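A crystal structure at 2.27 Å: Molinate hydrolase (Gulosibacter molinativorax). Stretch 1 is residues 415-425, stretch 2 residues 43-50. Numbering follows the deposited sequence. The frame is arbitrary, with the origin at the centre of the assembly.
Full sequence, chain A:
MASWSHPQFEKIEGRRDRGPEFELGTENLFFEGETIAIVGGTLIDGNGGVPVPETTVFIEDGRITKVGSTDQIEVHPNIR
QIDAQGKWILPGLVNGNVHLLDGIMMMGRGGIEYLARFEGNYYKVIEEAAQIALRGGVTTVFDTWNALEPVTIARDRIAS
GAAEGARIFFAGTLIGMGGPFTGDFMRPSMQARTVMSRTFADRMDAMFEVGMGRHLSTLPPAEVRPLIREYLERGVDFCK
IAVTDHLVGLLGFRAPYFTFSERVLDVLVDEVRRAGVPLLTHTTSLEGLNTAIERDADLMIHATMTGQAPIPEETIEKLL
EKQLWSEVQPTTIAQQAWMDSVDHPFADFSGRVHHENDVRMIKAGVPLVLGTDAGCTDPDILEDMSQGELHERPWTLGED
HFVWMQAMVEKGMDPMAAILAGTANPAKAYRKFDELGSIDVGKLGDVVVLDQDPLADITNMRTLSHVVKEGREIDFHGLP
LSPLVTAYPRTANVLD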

ATOM      1  N   PRO A 415      19.159  35.936 -23.152  1.00 34.79           N
ATOM      2  CA  PRO A 415      20.357  35.289 -22.636  1.00 33.43           C
ATOM      3  C   PRO A 415      21.110  36.048 -21.576  1.00 34.00           C
ATOM      4  O   PRO A 415      21.633  35.443 -20.636  1.00 32.16           O
ATOM      5  CB  PRO A 415      21.247  35.110 -23.890  1.00 33.00           C
ATOM      6  CG  PRO A 415      20.269  34.950 -24.995  1.00 36.33           C
ATOM      7  CD  PRO A 415      19.073  35.829 -24.621  1.00 36.33           C
ATOM      8  N   MET A 416      21.249  37.353 -21.743  1.00 33.20           N
ATOM      9  CA  MET A 416      21.980  38.129 -20.731  1.00 33.12           C
ATOM     10  C   MET A 416      21.229  38.083 -19.377  1.00 31.41           C
ATOM     11  O   MET A 416      21.835  38.009 -18.315  1.00 33.31           O
ATOM     12  CB  MET A 416      22.175  39.586 -21.160  1.00 33.73           C
ATOM     13  CG  MET A 416      23.007  40.393 -20.162  1.00 36.14           C
ATOM     14  SD  MET A 416      24.688  39.755 -20.115  1.00 44.18           S
ATOM     15  CE  MET A 416      25.561  40.740 -18.937  1.00 47.09           C
ATOM     16  N   ALA A 417      19.918  38.220 -19.440  1.00 28.92           N
ATOM     17  CA  ALA A 417      19.101  38.217 -18.224  1.00 31.47           C
ATOM     18  C   ALA A 417      19.174  36.813 -17.515  1.00 35.96           C
ATOM     19  O   ALA A 417      19.236  36.723 -16.298  1.00 35.47           O
ATOM     20  CB  ALA A 417      17.664  38.598 -18.546  1.00 29.82           C
ATOM     21  N   ALA A 418      19.161  35.748 -18.305  1.00 32.52           N
ATOM     22  CA  ALA A 418      19.415  34.423 -17.801  1.00 34.66           C
ATOM     23  C   ALA A 418      20.755  34.298 -17.083  1.00 37.17           C
ATOM     24  O   ALA A 418      20.853  33.650 -16.048  1.00 34.40           O
ATOM     25  CB  ALA A 418      19.346  33.386 -18.921  1.00 36.44           C
ATOM     26  N   ILE A 419      21.797  34.893 -17.636  1.00 34.64           N
ATOM     27  CA  ILE A 419      23.120  34.798 -16.999  1.00 31.58           C
ATOM     28  C   ILE A 419      23.104  35.519 -15.694  1.00 33.06           C
ATOM     29  O   ILE A 419      23.729  35.084 -14.733  1.00 35.87           O
ATOM     30  CB  ILE A 419      24.231  35.367 -17.894  1.00 31.61           C
ATOM     31  CG1 ILE A 419      24.420  34.439 -19.095  1.00 33.25           C
ATOM     32  CG2 ILE A 419      25.554  35.467 -17.141  1.00 31.05           C
ATOM     33  CD1 ILE A 419      25.215  35.031 -20.235  1.00 35.00           C
ATOM     34  N   LEU A 420      22.445  36.672 -15.674  1.00 33.93           N
ATOM     35  CA  LEU A 420      22.314  37.442 -14.436  1.00 36.81           C
ATOM     36  C   LEU A 420      21.474  36.673 -13.384  1.00 34.89           C
ATOM     37  O   LEU A 420      21.809  36.700 -12.221  1.00 37.16           O
ATOM     38  CB  LEU A 420      21.666  38.816 -14.650  1.00 39.14           C
ATOM     39  CG  LEU A 420      22.371  39.833 -15.553  1.00 45.82           C
ATOM     40  CD1 LEU A 420      21.953  41.248 -15.168  1.00 40.61           C
ATOM     41  CD2 LEU A 420      23.889  39.695 -15.529  1.00 40.90           C
ATOM     42  N   ALA A 421      20.444  35.968 -13.828  1.00 32.50           N
ATOM     43  CA  ALA A 421      19.661  35.126 -12.947  1.00 32.61           C
ATOM     44  C   ALA A 421      20.539  34.119 -12.239  1.00 32.28           C
ATOM     45  O   ALA A 421      20.290  33.770 -11.098  1.00 35.66           O
ATOM     46  CB  ALA A 421      18.552  34.417 -13.688  1.00 31.98           C
ATOM     47  N   GLY A 422      21.605  33.718 -12.903  1.00 33.65           N
ATOM     48  CA  GLY A 422      22.540  32.767 -12.371  1.00 32.14           C
ATOM     49  C   GLY A 422      23.807  33.350 -11.813  1.00 33.48           C
ATOM     50  O   GLY A 422      24.726  32.623 -11.541  1.00 35.83           O
ATOM     51  N   THR A 423      23.893  34.662 -11.717  1.00 33.39           N
ATOM     52  CA  THR A 423      25.068  35.287 -11.146  1.00 33.53           C
ATOM     53  C   THR A 423      24.750  36.336 -10.111  1.00 36.05           C
ATOM     54  O   THR A 423      24.778  36.087  -8.934  1.00 37.02           O
ATOM     55  CB  THR A 423      25.963  35.922 -12.224  1.00 36.26           C
ATOM     56  OG1 THR A 423      25.157  36.536 -13.221  1.00 32.18           O
ATOM     57  CG2 THR A 423      26.815  34.888 -12.861  1.00 39.34           C
ATOM     58  N   ALA A 424      24.474  37.530 -10.594  1.00 32.93           N
ATOM     59  CA  ALA A 424      24.182  38.671  -9.775  1.00 35.77           C
ATOM     60  C   ALA A 424      22.893  38.569  -8.991  1.00 33.72           C
ATOM     61  O   ALA A 424      22.831  38.995  -7.879  1.00 32.05           O
ATOM     62  CB  ALA A 424      24.195  39.926 -10.614  1.00 39.24           C
ATOM     63  N   ASN A 425      21.860  38.029  -9.604  1.00 33.72           N
ATOM     64  CA  ASN A 425      20.540  38.052  -9.018  1.00 32.89           C
ATOM     65  C   ASN A 425      20.339  37.284  -7.717  1.00 33.89           C
ATOM     66  O   ASN A 425      19.764  37.805  -6.803  1.00 36.72           O
ATOM     67  CB  ASN A 425      19.502  37.679 -10.070  1.00 31.25           C
ATOM     68  CG  ASN A 425      19.439  38.670 -11.219  1.00 31.56           C
ATOM     69  OD1 ASN A 425      18.672  38.503 -12.123  1.00 34.17           O
ATOM     70  ND2 ASN A 425      20.254  39.684 -11.181  1.00 33.06           N
TER
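Stretch 2 (43-50) LIDGNGGV

Residues 415-421 form a helix held by i to i+4 backbone hydrogen bonds, among them Leu420 N to Met416 O (3.0 Å) and Ala421 N to Ala417 O (2.9 Å). Gly422 (phi/psi -101/8) is the first residue to leave helical angles, and the chain turns there: Thr423 N bonds to Leu420 O (3.0 Å), Asn425 N reaches the same Leu420 O (2.9 Å), and Thr423 OG1 donates to Ile419 O (2.5 Å). Stretch 2 lies against this surface without regular helix or strand. Gly46 (98/-3) and Gly48 (95/-3) both take positive phi, where a CB would jam against the preceding carbonyl O, so glycine suits both turns. Asn47 N donates to Asp45 OD1 (3.1 Å), bracing the bend between them. Stretch 2 doubles back: from Ile44 to Gly46 it advances roughly with the helix, and from Gly46 to Gly48 it returns, so that Gly46 CA lies 5.7 Å from Ala424 CA and Gly48 CA 6.7 Å from Met416 CA.

No hydrogen bond joins the stretches; they meet by packing, burying 333 Å² in all. Met416, with chi angles t, p, t, extends its methyl to the loop, where CE lies 3.4 Å from Gly48 CA and 3.6 Å from Ile44 CG2, an apolar contact, and 3.9 Å from Gly49 O. One turn on, the CA-to-CB bond of Leu420 points sideways, yet its end comes nearer: CD2 is 3.2 Å from Gly46 O and CD1 is 3.9 Å from Gly48 CA. Ala424 CB approaches that same Gly46 O at 3.4 Å, so the carbonyl faces two methyl groups. The bare backbone at Gly48 also matters to the fit, since an ideal CB there would sit a tight 3.4 Å from Leu420 CD1. At Asn47 the CA-to-CB bond points away from the helix.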

ATOM      1  N   LEU A  43      34.793  40.349 -21.428  1.00 45.70           N
ATOM      2  CA  LEU A  43      34.215  40.374 -20.097  1.00 43.15           C
ATOM      3  C   LEU A  43      32.689  40.547 -20.082  1.00 41.88           C
ATOM      4  O   LEU A  43      32.127  41.507 -20.657  1.00 41.13           O
ATOM      5  CB  LEU A  43      34.831  41.471 -19.257  1.00 44.73           C
ATOM      6  CG  LEU A  43      34.248  41.602 -17.826  1.00 46.87           C
ATOM      7  CD1 LEU A  43      34.650  40.430 -16.961  1.00 44.45           C
ATOM      8  CD2 LEU A  43      34.724  42.886 -17.170  1.00 42.64           C
ATOM      9  N   ILE A  44      32.032  39.590 -19.424  1.00 36.43           N
ATOM     10  CA  ILE A  44      30.587  39.655 -19.113  1.00 38.34           C
ATOM     11  C   ILE A  44      30.543  39.679 -17.619  1.00 39.83           C
ATOM     12  O   ILE A  44      30.708  38.639 -16.974  1.00 37.50           O
ATOM     13  CB  ILE A  44      29.808  38.457 -19.646  1.00 41.45           C
ATOM     14  CG1 ILE A  44      29.887  38.412 -21.180  1.00 42.37           C
ATOM     15  CG2 ILE A  44      28.360  38.543 -19.197  1.00 42.93           C
ATOM     16  CD1 ILE A  44      29.163  37.253 -21.847  1.00 41.24           C
ATOM     17  N   ASP A  45      30.434  40.876 -17.051  1.00 39.58           N
ATOM     18  CA  ASP A  45      30.782  41.079 -15.614  1.00 39.67           C
ATOM     19  C   ASP A  45      29.657  40.791 -14.601  1.00 37.02           C
ATOM     20  O   ASP A  45      29.885  40.784 -13.393  1.00 38.54           O
ATOM     21  CB  ASP A  45      31.342  42.499 -15.377  1.00 38.74           C
ATOM     22  CG  ASP A  45      30.332  43.601 -15.665  1.00 40.89           C
ATOM     23  OD1 ASP A  45      29.259  43.355 -16.291  1.00 48.10           O
ATOM     24  OD2 ASP A  45      30.619  44.729 -15.268  1.00 43.45           O
ATOM     25  N   GLY A  46      28.447  40.629 -15.109  1.00 39.77           N
ATOM     26  CA  GLY A  46      27.264  40.380 -14.274  1.00 39.33           C
ATOM     27  C   GLY A  46      26.411  41.611 -13.961  1.00 39.68           C
ATOM     28  O   GLY A  46      25.349  41.495 -13.342  1.00 43.72           O
ATOM     29  N   ASN A  47      26.849  42.781 -14.406  1.00 40.07           N
ATOM     30  CA  ASN A  47      26.075  44.019 -14.206  1.00 37.26           C
ATOM     31  C   ASN A  47      25.141  44.318 -15.359  1.00 37.98           C
ATOM     32  O   ASN A  47      24.382  45.271 -15.306  1.00 42.02           O
ATOM     33  CB  ASN A  47      27.004  45.165 -13.960  1.00 37.63           C
ATOM     34  CG  ASN A  47      27.800  44.982 -12.682  1.00 38.23           C
ATOM     35  OD1 ASN A  47      29.027  44.873 -12.690  1.00 38.70           O
ATOM     36  ND2 ASN A  47      27.106  44.915 -11.581  1.00 37.22           N
ATOM     37  N   GLY A  48      25.179  43.478 -16.387  1.00 36.48           N
ATOM     38  CA  GLY A  48      24.163  43.514 -17.452  1.00 39.22           C
ATOM     39  C   GLY A  48      24.469  44.318 -18.699  1.00 38.89           C
ATOM     40  O   GLY A  48      23.661  44.407 -19.611  1.00 35.98           O
ATOM     41  N   GLY A  49      25.613  44.973 -18.676  1.00 38.90           N
ATOM     42  CA  GLY A  49      25.973  45.872 -19.738  1.00 45.67           C
ATOM     43  C   GLY A  49      26.469  45.089 -20.932  1.00 47.13           C
ATOM     44  O   GLY A  49      26.657  43.915 -20.856  1.00 49.33           O
ATOM     45  N   VAL A  50      26.658  45.787 -22.042  1.00 52.70           N
ATOM     46  CA  VAL A  50      27.358  45.256 -23.223  1.00 53.55           C
ATOM     47  C   VAL A  50      28.725  44.658 -22.807  1.00 49.64           C
ATOM     48  O   VAL A  50      29.466  45.255 -22.001  1.00 53.13           O
ATOM     49  CB  VAL A  50      27.511  46.335 -24.340  1.00 53.40           C
ATOM     50  CG1 VAL A  50      28.316  47.518 -23.827  1.00 64.30           C
ATOM     51  CG2 VAL A  50      28.188  45.770 -25.576  1.00 51.73           C
TER